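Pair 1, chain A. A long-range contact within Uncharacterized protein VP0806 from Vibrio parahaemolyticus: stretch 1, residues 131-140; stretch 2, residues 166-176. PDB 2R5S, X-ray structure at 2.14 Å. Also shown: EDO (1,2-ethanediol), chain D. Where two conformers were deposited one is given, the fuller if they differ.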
# COMPACT_ATOMS: atom_id res chain seq x y z
N LEU A 131 -13.27 -1.84 -7.35
CA LEU A 131 -13.79 -3.21 -7.43
C LEU A 131 -14.90 -3.44 -6.41
O LEU A 131 -15.89 -4.13 -6.69
CB LEU A 131 -12.63 -4.18 -7.23
CG LEU A 131 -11.89 -4.60 -8.55
CD1 LEU A 131 -11.97 -3.53 -9.62
CD2 LEU A 131 -10.43 -5.13 -8.45
N TRP A 132 -14.74 -2.85 -5.23
CA TRP A 132 -15.60 -3.09 -4.12
C TRP A 132 -16.98 -2.64 -4.56
O TRP A 132 -17.98 -3.25 -4.23
CB TRP A 132 -15.19 -2.27 -2.88
CG TRP A 132 -16.32 -2.26 -1.80
CD1 TRP A 132 -17.11 -1.19 -1.38
CD2 TRP A 132 -16.77 -3.39 -1.06
NE1 TRP A 132 -18.02 -1.62 -0.45
CE2 TRP A 132 -17.82 -2.97 -0.23
CE3 TRP A 132 -16.39 -4.74 -1.01
CZ2 TRP A 132 -18.48 -3.84 0.61
CZ3 TRP A 132 -17.05 -5.60 -0.17
CH2 TRP A 132 -18.07 -5.16 0.61
N ASN A 133 -17.02 -1.52 -5.29
CA ASN A 133 -18.26 -0.91 -5.75
C ASN A 133 -19.06 -1.82 -6.71
O ASN A 133 -20.26 -1.73 -6.81
CB ASN A 133 -17.96 0.44 -6.39
CG ASN A 133 -18.01 1.59 -5.37
OD1 ASN A 133 -18.58 1.47 -4.29
ND2 ASN A 133 -17.37 2.69 -5.72
N ILE A 134 -18.35 -2.72 -7.41
CA ILE A 134 -19.00 -3.69 -8.29
C ILE A 134 -19.45 -4.92 -7.46
O ILE A 134 -20.57 -5.39 -7.57
CB ILE A 134 -18.01 -4.08 -9.39
CG1 ILE A 134 -17.76 -2.88 -10.31
CG2 ILE A 134 -18.48 -5.30 -10.21
CD1 ILE A 134 -16.68 -3.09 -11.22
N LEU A 135 -18.58 -5.38 -6.56
CA LEU A 135 -18.76 -6.64 -5.84
C LEU A 135 -19.90 -6.64 -4.88
O LEU A 135 -20.54 -7.68 -4.66
CB LEU A 135 -17.47 -7.10 -5.15
CG LEU A 135 -16.19 -7.42 -5.95
CD1 LEU A 135 -15.01 -7.54 -4.99
CD2 LEU A 135 -16.22 -8.66 -6.78
N LYS A 136 -20.16 -5.50 -4.27
CA LYS A 136 -21.28 -5.41 -3.33
C LYS A 136 -22.64 -5.25 -4.01
O LYS A 136 -23.70 -5.15 -3.35
CB LYS A 136 -21.05 -4.23 -2.40
CG LYS A 136 -21.45 -2.91 -2.95
CD LYS A 136 -21.01 -1.85 -1.98
CE LYS A 136 -21.22 -0.50 -2.56
NZ LYS A 136 -21.16 0.49 -1.45
N VAL A 137 -22.61 -5.21 -5.35
CA VAL A 137 -23.83 -5.33 -6.14
C VAL A 137 -23.89 -6.73 -6.70
O VAL A 137 -24.96 -7.28 -6.74
CB VAL A 137 -23.85 -4.40 -7.38
CG1 VAL A 137 -25.28 -4.36 -7.97
CG2 VAL A 137 -23.43 -2.98 -7.00
N ASN A 138 -22.74 -7.27 -7.12
CA ASN A 138 -22.65 -8.52 -7.89
C ASN A 138 -21.30 -9.20 -7.60
O ASN A 138 -20.32 -8.98 -8.37
CB ASN A 138 -22.72 -8.17 -9.42
CG ASN A 138 -22.80 -9.41 -10.41
OD1 ASN A 138 -22.89 -9.19 -11.62
ND2 ASN A 138 -22.79 -10.66 -9.90
N LEU A 139 -21.25 -10.08 -6.61
CA LEU A 139 -20.03 -10.91 -6.35
C LEU A 139 -19.52 -11.71 -7.54
O LEU A 139 -18.33 -12.11 -7.57
CB LEU A 139 -20.28 -11.90 -5.23
CG LEU A 139 -19.96 -11.65 -3.73
CD1 LEU A 139 -19.51 -10.31 -3.34
CD2 LEU A 139 -20.98 -12.21 -2.73
N GLY A 140 -20.41 -12.01 -8.48
CA GLY A 140 -20.06 -12.78 -9.68
C GLY A 140 -19.53 -11.92 -10.81
O GLY A 140 -19.14 -12.45 -11.88
N LYS A 166 -8.72 -3.55 5.48
CA LYS A 166 -10.09 -3.03 5.54
C LYS A 166 -10.99 -3.65 4.46
O LYS A 166 -12.13 -3.97 4.70
CB LYS A 166 -10.11 -1.49 5.53
CG LYS A 166 -11.24 -0.86 4.74
CD LYS A 166 -11.01 0.63 4.57
CE LYS A 166 -11.85 1.16 3.43
NZ LYS A 166 -13.20 1.71 3.84
N TYR A 167 -10.45 -3.86 3.28
CA TYR A 167 -11.17 -4.50 2.20
C TYR A 167 -11.32 -6.00 2.33
O TYR A 167 -12.36 -6.52 1.94
CB TYR A 167 -10.57 -4.08 0.87
CG TYR A 167 -10.91 -2.62 0.61
CD1 TYR A 167 -12.09 -2.27 -0.04
CD2 TYR A 167 -10.08 -1.59 1.07
CE1 TYR A 167 -12.40 -0.98 -0.25
CE2 TYR A 167 -10.39 -0.28 0.84
CZ TYR A 167 -11.54 0.01 0.18
OH TYR A 167 -11.88 1.32 -0.02
N ARG A 168 -10.34 -6.69 2.90
CA ARG A 168 -10.55 -8.09 3.30
C ARG A 168 -11.80 -8.23 4.16
O ARG A 168 -12.61 -9.12 3.93
CB ARG A 168 -9.38 -8.63 4.11
CG ARG A 168 -8.23 -8.93 3.26
CD ARG A 168 -7.15 -9.75 3.96
NE ARG A 168 -5.96 -9.79 3.07
CZ ARG A 168 -4.85 -9.07 3.25
NH1 ARG A 168 -4.73 -8.28 4.32
NH2 ARG A 168 -3.82 -9.19 2.37
N ARG A 169 -11.90 -7.39 5.20
CA ARG A 169 -13.03 -7.40 6.12
C ARG A 169 -14.31 -7.06 5.39
O ARG A 169 -15.35 -7.68 5.62
CB ARG A 169 -12.84 -6.37 7.24
CG ARG A 169 -12.06 -6.89 8.41
CD ARG A 169 -12.13 -5.88 9.57
NE ARG A 169 -10.91 -5.09 9.70
CZ ARG A 169 -10.78 -3.81 9.37
NH1 ARG A 169 -11.81 -3.11 8.90
NH2 ARG A 169 -9.60 -3.22 9.53
N GLN A 170 -14.23 -6.04 4.54
CA GLN A 170 -15.35 -5.67 3.71
C GLN A 170 -15.87 -6.85 2.95
O GLN A 170 -16.99 -7.32 3.23
CB GLN A 170 -15.02 -4.46 2.82
CG GLN A 170 -15.29 -3.21 3.66
CD GLN A 170 -15.09 -1.87 3.00
OE1 GLN A 170 -14.82 -0.92 3.70
NE2 GLN A 170 -15.26 -1.78 1.70
N LEU A 171 -15.05 -7.38 2.05
CA LEU A 171 -15.39 -8.54 1.24
C LEU A 171 -15.88 -9.70 2.09
O LEU A 171 -16.88 -10.32 1.78
CB LEU A 171 -14.16 -8.98 0.38
CG LEU A 171 -14.40 -10.31 -0.38
CD1 LEU A 171 -15.43 -9.94 -1.46
CD2 LEU A 171 -13.21 -10.97 -1.03
N TYR A 172 -15.21 -10.00 3.18
CA TYR A 172 -15.60 -11.15 3.98
C TYR A 172 -17.01 -10.97 4.47
O TYR A 172 -17.74 -11.99 4.62
CB TYR A 172 -14.67 -11.31 5.19
CG TYR A 172 -14.92 -12.54 6.05
CD1 TYR A 172 -14.37 -13.79 5.70
CD2 TYR A 172 -15.68 -12.47 7.20
CE1 TYR A 172 -14.57 -14.90 6.46
CE2 TYR A 172 -15.92 -13.62 7.96
CZ TYR A 172 -15.35 -14.82 7.57
OH TYR A 172 -15.53 -15.95 8.32
N SER A 173 -17.40 -9.72 4.81
CA SER A 173 -18.71 -9.47 5.54
C SER A 173 -19.93 -9.71 4.65
O SER A 173 -21.04 -9.86 5.16
CB SER A 173 -18.81 -8.02 6.11
OG SER A 173 -18.72 -7.06 5.07
N ILE A 174 -19.70 -9.75 3.33
CA ILE A 174 -20.74 -9.88 2.34
C ILE A 174 -20.66 -11.22 1.58
O ILE A 174 -21.54 -11.52 0.83
CB ILE A 174 -20.81 -8.62 1.35
CG1 ILE A 174 -19.56 -8.50 0.53
CG2 ILE A 174 -21.04 -7.25 2.12
CD1 ILE A 174 -19.81 -7.88 -0.76
N LEU A 175 -19.63 -12.02 1.81
CA LEU A 175 -19.62 -13.43 1.34
C LEU A 175 -20.87 -14.20 1.85
O LEU A 175 -21.25 -14.05 3.03
CB LEU A 175 -18.32 -14.10 1.80
CG LEU A 175 -17.10 -14.12 0.88
CD1 LEU A 175 -17.12 -13.10 -0.25
CD2 LEU A 175 -15.78 -14.10 1.61
N TYR A 176 -21.50 -14.99 0.97
CA TYR A 176 -22.83 -15.62 1.22
C TYR A 176 -22.96 -16.28 2.59
O TYR A 176 -22.17 -17.17 2.92
CB TYR A 176 -23.18 -16.64 0.10
CG TYR A 176 -24.54 -17.33 0.25
CD1 TYR A 176 -25.18 -17.43 1.50
CD2 TYR A 176 -25.18 -17.93 -0.85
CE1 TYR A 176 -26.41 -18.06 1.65
CE2 TYR A 176 -26.43 -18.58 -0.70
CZ TYR A 176 -27.03 -18.63 0.56
OH TYR A 176 -28.25 -19.25 0.76
C1 EDO D . -16.10 -8.78 8.81
O1 EDO D . -15.25 -8.98 7.68
C2 EDO D . -17.57 -9.03 8.49
O2 EDO D . -18.07 -10.26 9.04

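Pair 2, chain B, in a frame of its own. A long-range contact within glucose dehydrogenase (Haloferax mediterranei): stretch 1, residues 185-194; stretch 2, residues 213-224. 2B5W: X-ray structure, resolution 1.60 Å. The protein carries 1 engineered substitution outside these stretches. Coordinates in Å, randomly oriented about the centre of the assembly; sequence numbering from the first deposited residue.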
# COMPACT_ATOMS: atom_id res chain seq x y z
N GLY B 185 -17.82 -4.85 -8.90
CA GLY B 185 -17.03 -6.06 -8.88
C GLY B 185 -17.08 -6.81 -10.19
O GLY B 185 -16.06 -7.26 -10.68
N LEU B 186 -18.26 -6.91 -10.82
CA LEU B 186 -18.35 -7.69 -12.04
C LEU B 186 -17.67 -6.94 -13.20
O LEU B 186 -17.00 -7.53 -14.02
CB LEU B 186 -19.80 -8.00 -12.39
CG LEU B 186 -20.51 -8.88 -11.36
CD1 LEU B 186 -21.97 -9.02 -11.71
CD2 LEU B 186 -19.92 -10.25 -11.32
N LEU B 187 -17.88 -5.62 -13.26
CA LEU B 187 -17.16 -4.83 -14.26
C LEU B 187 -15.64 -5.00 -14.10
O LEU B 187 -14.90 -5.20 -15.07
CB LEU B 187 -17.55 -3.35 -14.10
CG LEU B 187 -17.26 -2.33 -15.16
CD1 LEU B 187 -17.94 -2.71 -16.45
CD2 LEU B 187 -17.77 -0.99 -14.62
N THR B 188 -15.18 -4.94 -12.85
CA THR B 188 -13.79 -5.07 -12.53
C THR B 188 -13.25 -6.44 -12.96
O THR B 188 -12.16 -6.53 -13.51
CB THR B 188 -13.55 -4.82 -11.06
OG1 THR B 188 -13.93 -3.47 -10.75
CG2 THR B 188 -12.13 -4.95 -10.70
N LEU B 189 -14.02 -7.49 -12.72
CA LEU B 189 -13.59 -8.82 -13.11
C LEU B 189 -13.34 -8.91 -14.63
O LEU B 189 -12.35 -9.49 -15.06
CB LEU B 189 -14.63 -9.83 -12.63
CG LEU B 189 -14.33 -11.30 -12.85
CD1 LEU B 189 -13.16 -11.75 -12.04
CD2 LEU B 189 -15.60 -12.12 -12.54
N ALA B 190 -14.25 -8.37 -15.46
CA ALA B 190 -14.08 -8.34 -16.89
C ALA B 190 -12.90 -7.48 -17.28
O ALA B 190 -12.13 -7.82 -18.20
CB ALA B 190 -15.33 -7.84 -17.59
N MET B 191 -12.72 -6.35 -16.59
CA MET B 191 -11.53 -5.55 -16.83
C MET B 191 -10.21 -6.31 -16.54
O MET B 191 -9.25 -6.21 -17.27
CB MET B 191 -11.55 -4.25 -16.03
CG MET B 191 -12.72 -3.35 -16.39
SD MET B 191 -12.87 -1.91 -15.32
CE MET B 191 -11.26 -1.12 -15.58
N LEU B 192 -10.17 -7.06 -15.46
CA LEU B 192 -8.99 -7.82 -15.10
C LEU B 192 -8.72 -8.91 -16.14
O LEU B 192 -7.58 -9.20 -16.45
CB LEU B 192 -9.09 -8.41 -13.68
CG LEU B 192 -9.07 -7.35 -12.59
CD1 LEU B 192 -9.50 -7.92 -11.25
CD2 LEU B 192 -7.67 -6.70 -12.45
N LYS B 193 -9.77 -9.47 -16.73
CA LYS B 193 -9.57 -10.49 -17.74
C LYS B 193 -8.77 -9.95 -18.91
O LYS B 193 -8.01 -10.69 -19.55
CB LYS B 193 -10.93 -11.01 -18.21
CG LYS B 193 -10.85 -12.16 -19.17
CD LYS B 193 -12.23 -12.70 -19.44
CE LYS B 193 -12.23 -13.83 -20.48
NZ LYS B 193 -11.80 -15.07 -19.84
N VAL B 194 -9.01 -8.67 -19.25
CA VAL B 194 -8.34 -8.06 -20.40
C VAL B 194 -7.16 -7.15 -20.05
O VAL B 194 -6.53 -6.57 -20.96
CB VAL B 194 -9.35 -7.31 -21.35
CG1 VAL B 194 -10.40 -8.26 -21.85
CG2 VAL B 194 -9.97 -6.11 -20.68
N PRO B 213 -27.75 -14.59 -11.72
CA PRO B 213 -27.11 -14.06 -12.95
C PRO B 213 -25.71 -13.49 -12.73
O PRO B 213 -24.94 -13.37 -13.71
CB PRO B 213 -28.05 -12.93 -13.38
CG PRO B 213 -28.69 -12.47 -12.12
CD PRO B 213 -28.85 -13.73 -11.25
N THR B 214 -25.35 -13.19 -11.49
CA THR B 214 -23.96 -12.79 -11.21
C THR B 214 -23.03 -14.00 -11.24
O THR B 214 -21.95 -13.95 -11.79
CB THR B 214 -23.78 -11.98 -9.88
OG1 THR B 214 -23.92 -12.82 -8.72
CG2 THR B 214 -24.83 -10.90 -9.70
N ILE B 215 -23.48 -15.13 -10.71
CA ILE B 215 -22.70 -16.35 -10.84
C ILE B 215 -22.50 -16.69 -12.32
O ILE B 215 -21.42 -17.09 -12.77
CB ILE B 215 -23.39 -17.52 -10.10
CG1 ILE B 215 -23.51 -17.20 -8.61
CG2 ILE B 215 -22.59 -18.82 -10.33
CD1 ILE B 215 -24.19 -18.34 -7.73
N ASP B 216 -23.57 -16.54 -13.09
CA ASP B 216 -23.49 -16.88 -14.46
C ASP B 216 -22.45 -15.99 -15.18
O ASP B 216 -21.69 -16.46 -15.98
CB ASP B 216 -24.84 -16.71 -15.14
CG ASP B 216 -25.88 -17.74 -14.73
OD1 ASP B 216 -25.51 -18.77 -14.14
OD2 ASP B 216 -27.09 -17.53 -15.01
N ILE B 217 -22.44 -14.68 -14.85
CA ILE B 217 -21.46 -13.78 -15.48
C ILE B 217 -20.05 -14.17 -15.08
O ILE B 217 -19.14 -14.27 -15.89
CB ILE B 217 -21.76 -12.31 -15.10
CG1 ILE B 217 -22.89 -11.78 -15.96
CG2 ILE B 217 -20.49 -11.45 -15.31
CD1 ILE B 217 -23.43 -10.44 -15.50
N ILE B 218 -19.84 -14.41 -13.80
CA ILE B 218 -18.54 -14.84 -13.31
C ILE B 218 -18.04 -16.06 -14.07
O ILE B 218 -16.94 -16.09 -14.54
CB ILE B 218 -18.61 -15.15 -11.82
CG1 ILE B 218 -18.81 -13.88 -11.01
CG2 ILE B 218 -17.34 -15.87 -11.33
CD1 ILE B 218 -19.35 -14.09 -9.61
N GLU B 219 -18.89 -17.08 -14.19
CA GLU B 219 -18.48 -18.32 -14.83
C GLU B 219 -18.29 -18.19 -16.35
O GLU B 219 -17.43 -18.84 -16.93
CB GLU B 219 -19.46 -19.44 -14.42
CG GLU B 219 -19.29 -19.74 -12.95
CD GLU B 219 -20.08 -20.96 -12.45
OE1 GLU B 219 -21.17 -21.22 -12.99
OE2 GLU B 219 -19.64 -21.61 -11.47
N GLU B 220 -19.11 -17.37 -16.98
CA GLU B 220 -19.03 -17.13 -18.41
C GLU B 220 -17.75 -16.37 -18.78
O GLU B 220 -17.18 -16.59 -19.85
CB GLU B 220 -20.29 -16.45 -18.92
CG GLU B 220 -20.41 -16.43 -20.43
CD GLU B 220 -20.72 -17.80 -21.02
OE1 GLU B 220 -21.26 -18.67 -20.31
OE2 GLU B 220 -20.40 -18.00 -22.21
N LEU B 221 -17.24 -15.59 -17.83
CA LEU B 221 -15.90 -14.99 -17.97
C LEU B 221 -14.74 -15.95 -17.73
O LEU B 221 -13.58 -15.55 -17.74
CB LEU B 221 -15.75 -13.80 -17.00
CG LEU B 221 -16.56 -12.56 -17.38
CD1 LEU B 221 -16.65 -11.58 -16.20
CD2 LEU B 221 -15.90 -11.89 -18.57
N ASP B 222 -15.06 -17.23 -17.53
CA ASP B 222 -14.06 -18.26 -17.16
C ASP B 222 -13.41 -18.02 -15.79
O ASP B 222 -12.33 -18.55 -15.51
CB ASP B 222 -12.97 -18.38 -18.21
CG ASP B 222 -12.27 -19.71 -18.19
OD1 ASP B 222 -12.96 -20.73 -17.97
OD2 ASP B 222 -11.05 -19.82 -18.37
N ALA B 223 -14.09 -17.29 -14.92
CA ALA B 223 -13.62 -17.11 -13.55
C ALA B 223 -14.30 -18.10 -12.61
O ALA B 223 -15.35 -18.67 -12.92
CB ALA B 223 -13.85 -15.65 -13.09
N THR B 224 -13.68 -18.31 -11.46
CA THR B 224 -14.23 -19.18 -10.44
C THR B 224 -15.04 -18.40 -9.44
O THR B 224 -14.56 -17.42 -8.82
CB THR B 224 -13.09 -19.91 -9.72
OG1 THR B 224 -12.42 -20.82 -10.61
CG2 THR B 224 -13.64 -20.75 -8.55

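Both pairs set two helices side by side and nearly parallel, with 6° between their N-to-C directions in pair 1 and 5° in pair 2. The axes approach to 11.2 Å in pair 1 and 10.5 Å in pair 2, and the central backbone atoms superpose with an RMSD of 0.6 Å. The buried areas are also close, 416 and 434 Å². The backbone therefore poses one problem twice: pack side chains between aligned helices whose axes lie 10.5 to 11.2 Å apart.

The main insertion point is Trp132(A), matched by Leu186(B); in both, CA-to-CB points toward the other stretch. In pair 1 the indole is a knob in a hole formed by Tyr167(A), Gln170(A), Leu171(A) and Ile174(A). Gln170(A) lies over one face: its CB sits 3.9 Å from the centroid of the six-membered ring of Trp132(A), in a CH-pi contact, and its NE2 is 3.4 Å from CE2 of Trp132(A). The amide is held partly within its own helix, where NZ of Lys166(A) donates to OE1 of Gln170(A) at 3.1 Å. At the same position pair 2 has a branched aliphatic side chain, Leu186(B). CD1 of Leu186(B) reaches CB of Thr214(B) at 3.9 Å, while CD2 of Leu186(B) packs against CG1 of Ile218(B) at 3.8 Å and CG2 of Ile217(B) at 4.2 Å. Thus Ile217(B) supplies aliphatic bulk where Gln170(A) offers its methylene and amide to a ring, and Thr214(B) occupies the position of Tyr167(A).

One turn on, Leu135(A) matches Leu189(B), and one contact is kept: CD1 of Leu135(A) lies 4.3 Å from CD1 of Leu171(A), and CD2 of Leu189(B) 4.0 Å from CG1 of Ile218(B). Little of Leu135(A) is covered. Leu189(B) is more deeply engaged: its CD2 also touches CD1 of Leu221(B) at 3.8 Å and CB of Ala223(B) at 4.0 Å.

Ile174(A) and Leu221(B) match, with side-chain centres only 0.8 Å apart, and both reach the matched positions Leu135(A)/Leu189(B) and Lys136(A)/Ala190(B). CD1 of Ile174(A) also meets CH2 of Trp132(A) at 3.5 Å and CD1 of Leu139(A) at 3.6 Å, whereas Leu221(B) makes no contact with Leu186(B).

Pair 2 also adds a polar fastening. Asp222(B), with positive phi, ends its helix in a Schellman motif, and NZ of Lys193(B) donates to O of Leu221(B) at 2.8 Å. No hydrogen bond crosses pair 1. The shared rule is a large apolar residue, Trp132(A) or Leu186(B), directed toward the other stretch and touching the matched Leu171(A) or Ile218(B).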